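Local coordinates for protein PilM (Escherichia coli, PDB 3EOI) that is of unknown function but belongs to the PilM family of the pilus clan and probably takes part in plasmid-encoded pilus formation, at residues 67-71 with 111-116; 14-18 with 71-77. All blocks are in the same frame, centred on the assembly; numbering follows the deposited sequence.

How the contacts relate
Contact 1 and contact 2 lie at two places along strand 66-72, with centres about 16 Å apart. They share A71, the last residue of 67-71 and the first of 71-77. Along the chain the segments alternate: 14-18 comes first, then 67-71, 71-77 and 111-116. Contact 2 joins helix 10-34 to the end of the strand and the loop leading into helix 77-84. Contact 1 joins the strand to the loop before strand 119-123, which lies beside 66-72 in the antiparallel sheet. One strand thus ties the long N-terminal helix to a C-terminal loop, in a layout consistent with a pilin-like fold.

Contact 1 (67-71 with 111-116); sequences VFVWA and LPAVIP
The F68 ring has the proline ring of P112 over one face, and the W70 indole has I115 over one face. P112 CD stands 4.0 Å from the centroid of the F68 ring, in a CH-pi contact. It lies 27° off the ring normal, with P112 CG displaced toward the rim. L111 CD2 and I115 CD1 approach the same ring obliquely. L111 CD2 reaches F68 CE1 at 3.8 Å, and I115 CD1 meets F68 CD1 at 3.7 Å.

On W70 the contact is a second CH-pi pair. I115 CG1 is 4.1 Å from the centroid of the six-membered ring and 19° off its normal. I115 CG2 also lies above the indole plane. P116 comes in at an oblique angle, and its CD sits 3.4 Å from W70 NE1. This is a packing contact, not a hydrogen bond.

I115 therefore serves both aromatic residues. Its chi1 (-59°) sets CG1 over W70, and the extended chi2 carries CD1 on to F68. A type I beta turn from P112 to I115 brings these two residues to the strand, with L111 and P116 flanking it. I115 N donates to P112 O at 3.3 Å within the turn.

F68 and W70 are two residues apart on the strand and both face the loop. V69, between them, points away. V67 and A71 touch helix 10-34. P112 and V114 also meet L61 on the neighbouring strand 59-63. In this protein the loop is laid over one face of the antiparallel sheet. The long helix on the other face is consistent with a pilin-like fold.

Contact 2 (14-18 with 71-77); sequences ITQQA and AKEKPGL
I14, Q17 and A18 of helix 10-34 meet A71, K74, P75, G76 and L77. The helix packs on the end of strand 66-72 and on the loop that leads into helix 77-84, in a layout consistent with a pilin-like fold. I14 and Q17 stand one helical turn apart. L77 reaches both, and also A18. One methyl, L77 CD1, lies 3.6 Å from Q17 CG. The same methyl is 4.1 Å from A18 CB and also meets the backbone O of I14. That oxygen is already taken by A18 N in the helix.

Q17 leaves the helix with CG anti to its own N. The bend at chi2 (70°) and a chi3 near 98° turn the flat face of the amide onto the A71 methyl, with Q17 CD 3.7 Å from A71 CB. Q17 NE2 is held by the backbone O of N57, which helps fix the amide in place. Replacing Q17 with an alanine would probably open a gap beside A71 CB and L77 CD1 and leave N57 O without this donor.

I14 takes an uncommon rotamer, CG1 lying between the backbone N and the carbonyl carbon, and this sends its two branches to different partners. CG2 meets K74 CB at 3.7 Å, while the rest of the lysine chain turns off after CB, bending at chi2. CG1 carries the terminal methyl to the 75-76 turn. There G76, with a positive phi of 78°, is the N-cap of helix 77-84. I14 CD1 lies 3.6 Å from both P75 O and G76 O.

Contact 1 (67-71 with 111-116)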
# COMPACT_ATOMS: atom_id res chain seq x y z
N VAL A 67 -3.72 7.97 -6.51
CA VAL A 67 -3.77 7.45 -5.18
C VAL A 67 -2.58 6.50 -4.97
O VAL A 67 -2.19 5.69 -5.86
CB VAL A 67 -5.08 6.67 -4.91
CG1 VAL A 67 -5.30 5.46 -5.84
CG2 VAL A 67 -5.21 6.25 -3.41
N PHE A 68 -2.04 6.59 -3.76
CA PHE A 68 -0.86 5.83 -3.35
C PHE A 68 -1.23 5.07 -2.08
O PHE A 68 -1.79 5.67 -1.10
CB PHE A 68 0.26 6.78 -2.94
CG PHE A 68 0.74 7.68 -4.02
CD1 PHE A 68 1.92 7.41 -4.71
CD2 PHE A 68 0.00 8.84 -4.37
CE1 PHE A 68 2.36 8.27 -5.75
CE2 PHE A 68 0.42 9.66 -5.39
CZ PHE A 68 1.59 9.39 -6.07
N VAL A 69 -0.89 3.79 -2.05
CA VAL A 69 -1.18 2.93 -0.91
C VAL A 69 0.14 2.20 -0.61
O VAL A 69 0.81 1.69 -1.52
CB VAL A 69 -2.27 1.86 -1.25
CG1 VAL A 69 -2.47 0.90 -0.09
CG2 VAL A 69 -3.54 2.56 -1.64
N TRP A 70 0.53 2.19 0.65
CA TRP A 70 1.85 1.62 0.93
C TRP A 70 1.97 0.96 2.29
O TRP A 70 1.17 1.21 3.23
CB TRP A 70 2.93 2.70 0.80
CG TRP A 70 2.88 3.82 1.87
CD1 TRP A 70 3.45 3.80 3.09
CD2 TRP A 70 2.19 5.07 1.76
NE1 TRP A 70 3.21 4.99 3.75
CE2 TRP A 70 2.40 5.78 2.96
CE3 TRP A 70 1.42 5.67 0.76
CZ2 TRP A 70 1.88 7.02 3.19
CZ3 TRP A 70 0.87 6.95 1.02
CH2 TRP A 70 1.12 7.59 2.24
N ALA A 71 2.98 0.09 2.36
CA ALA A 71 3.31 -0.59 3.63
C ALA A 71 4.81 -0.78 3.75
O ALA A 71 5.52 -0.88 2.75
CB ALA A 71 2.57 -1.92 3.77
N LEU A 111 7.37 11.89 -6.37
CA LEU A 111 6.57 11.31 -5.32
C LEU A 111 6.18 12.36 -4.29
O LEU A 111 6.94 13.27 -3.98
CB LEU A 111 7.38 10.23 -4.60
CG LEU A 111 7.53 8.90 -5.27
CD1 LEU A 111 8.34 8.07 -4.31
CD2 LEU A 111 6.15 8.27 -5.43
N PRO A 112 4.99 12.18 -3.68
CA PRO A 112 4.70 13.08 -2.56
C PRO A 112 5.78 12.92 -1.48
O PRO A 112 6.19 11.83 -1.18
CB PRO A 112 3.35 12.54 -2.03
CG PRO A 112 2.70 11.90 -3.20
CD PRO A 112 3.83 11.36 -4.08
N ALA A 113 6.17 14.01 -0.85
CA ALA A 113 7.25 13.98 0.13
C ALA A 113 6.87 13.26 1.40
O ALA A 113 7.73 12.97 2.24
CB ALA A 113 7.69 15.40 0.48
N VAL A 114 5.59 12.99 1.60
CA VAL A 114 5.19 12.28 2.81
C VAL A 114 5.16 10.75 2.70
O VAL A 114 4.78 10.08 3.66
CB VAL A 114 3.85 12.81 3.34
CG1 VAL A 114 3.99 14.28 3.58
CG2 VAL A 114 2.74 12.53 2.35
N ILE A 115 5.61 10.21 1.58
CA ILE A 115 5.76 8.76 1.49
C ILE A 115 7.16 8.34 1.94
O ILE A 115 8.15 8.84 1.41
CB ILE A 115 5.49 8.32 0.11
CG1 ILE A 115 4.06 8.77 -0.27
CG2 ILE A 115 5.68 6.81 0.05
CD1 ILE A 115 3.75 8.51 -1.66
N PRO A 116 7.25 7.43 2.91
CA PRO A 116 8.58 7.06 3.40
C PRO A 116 9.32 6.09 2.45
O PRO A 116 8.71 5.50 1.56
CB PRO A 116 8.30 6.39 4.76
CG PRO A 116 6.78 6.20 4.83
CD PRO A 116 6.17 6.64 3.55

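Contact 2 (14-18 with 71-77)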
# COMPACT_ATOMS: atom_id res chain seq x y z
N ILE A 14 3.73 -11.02 7.85
CA ILE A 14 3.62 -10.53 6.45
C ILE A 14 2.36 -11.05 5.81
O ILE A 14 1.75 -10.39 4.97
CB ILE A 14 4.88 -10.80 5.57
CG1 ILE A 14 5.08 -12.31 5.32
CG2 ILE A 14 6.09 -10.02 6.15
CD1 ILE A 14 6.10 -12.65 4.21
N THR A 15 1.91 -12.24 6.21
CA THR A 15 0.65 -12.73 5.66
C THR A 15 -0.50 -11.81 5.99
O THR A 15 -1.27 -11.48 5.10
CB THR A 15 0.34 -14.13 6.17
OG1 THR A 15 1.42 -15.02 5.85
CG2 THR A 15 -0.99 -14.65 5.58
N GLN A 16 -0.58 -11.36 7.24
CA GLN A 16 -1.65 -10.47 7.64
C GLN A 16 -1.46 -9.05 7.07
O GLN A 16 -2.42 -8.39 6.64
CB GLN A 16 -1.73 -10.39 9.15
CG GLN A 16 -2.99 -9.65 9.64
CD GLN A 16 -4.29 -10.39 9.26
OE1 GLN A 16 -4.44 -11.60 9.48
NE2 GLN A 16 -5.23 -9.65 8.65
N GLN A 17 -0.22 -8.57 7.00
CA GLN A 17 0.07 -7.28 6.38
C GLN A 17 -0.36 -7.29 4.93
O GLN A 17 -0.96 -6.30 4.45
CB GLN A 17 1.55 -7.04 6.45
CG GLN A 17 2.03 -5.86 5.64
CD GLN A 17 1.60 -4.55 6.22
OE1 GLN A 17 2.38 -3.87 6.94
NE2 GLN A 17 0.37 -4.15 5.89
N ALA A 18 -0.11 -8.38 4.15
CA ALA A 18 -0.51 -8.36 2.78
C ALA A 18 -2.01 -8.41 2.67
O ALA A 18 -2.57 -7.75 1.78
CB ALA A 18 0.10 -9.60 2.06
N ALA A 71 2.98 0.09 2.36
CA ALA A 71 3.31 -0.59 3.63
C ALA A 71 4.81 -0.78 3.75
O ALA A 71 5.52 -0.88 2.75
CB ALA A 71 2.57 -1.92 3.77
N LYS A 72 5.30 -0.80 4.99
CA LYS A 72 6.72 -1.01 5.25
C LYS A 72 7.17 -2.33 4.64
O LYS A 72 6.57 -3.35 4.89
CB LYS A 72 6.97 -1.04 6.77
CG LYS A 72 8.40 -1.39 7.19
CD LYS A 72 8.78 -0.81 8.60
CE LYS A 72 8.72 -1.86 9.73
NZ LYS A 72 9.20 -1.33 11.07
N GLU A 73 8.26 -2.30 3.88
CA GLU A 73 8.77 -3.50 3.17
C GLU A 73 9.38 -4.49 4.17
O GLU A 73 10.02 -4.10 5.14
CB GLU A 73 9.86 -3.04 2.23
CG GLU A 73 10.31 -3.96 1.17
CD GLU A 73 11.41 -3.29 0.34
OE1 GLU A 73 12.10 -2.36 0.88
OE2 GLU A 73 11.60 -3.68 -0.83
N LYS A 74 9.14 -5.76 3.90
CA LYS A 74 9.75 -6.89 4.61
C LYS A 74 10.09 -7.96 3.63
O LYS A 74 9.47 -8.05 2.57
CB LYS A 74 8.70 -7.45 5.57
CG LYS A 74 8.18 -6.39 6.54
CD LYS A 74 9.17 -6.09 7.62
CE LYS A 74 8.61 -5.14 8.67
NZ LYS A 74 9.70 -5.06 9.67
N PRO A 75 11.04 -8.82 4.00
CA PRO A 75 11.32 -9.93 3.10
C PRO A 75 10.05 -10.73 2.80
O PRO A 75 9.32 -11.12 3.76
CB PRO A 75 12.36 -10.78 3.87
CG PRO A 75 12.37 -10.27 5.26
CD PRO A 75 11.69 -8.92 5.33
N GLY A 76 9.79 -11.01 1.51
CA GLY A 76 8.69 -11.84 1.09
C GLY A 76 7.33 -11.11 1.12
O GLY A 76 6.33 -11.68 0.74
N LEU A 77 7.28 -9.87 1.58
CA LEU A 77 6.00 -9.17 1.57
C LEU A 77 5.54 -9.01 0.10
O LEU A 77 4.36 -9.15 -0.20
CB LEU A 77 6.11 -7.81 2.30
CG LEU A 77 4.86 -6.91 2.30
CD1 LEU A 77 3.65 -7.66 2.93
CD2 LEU A 77 5.11 -5.58 2.96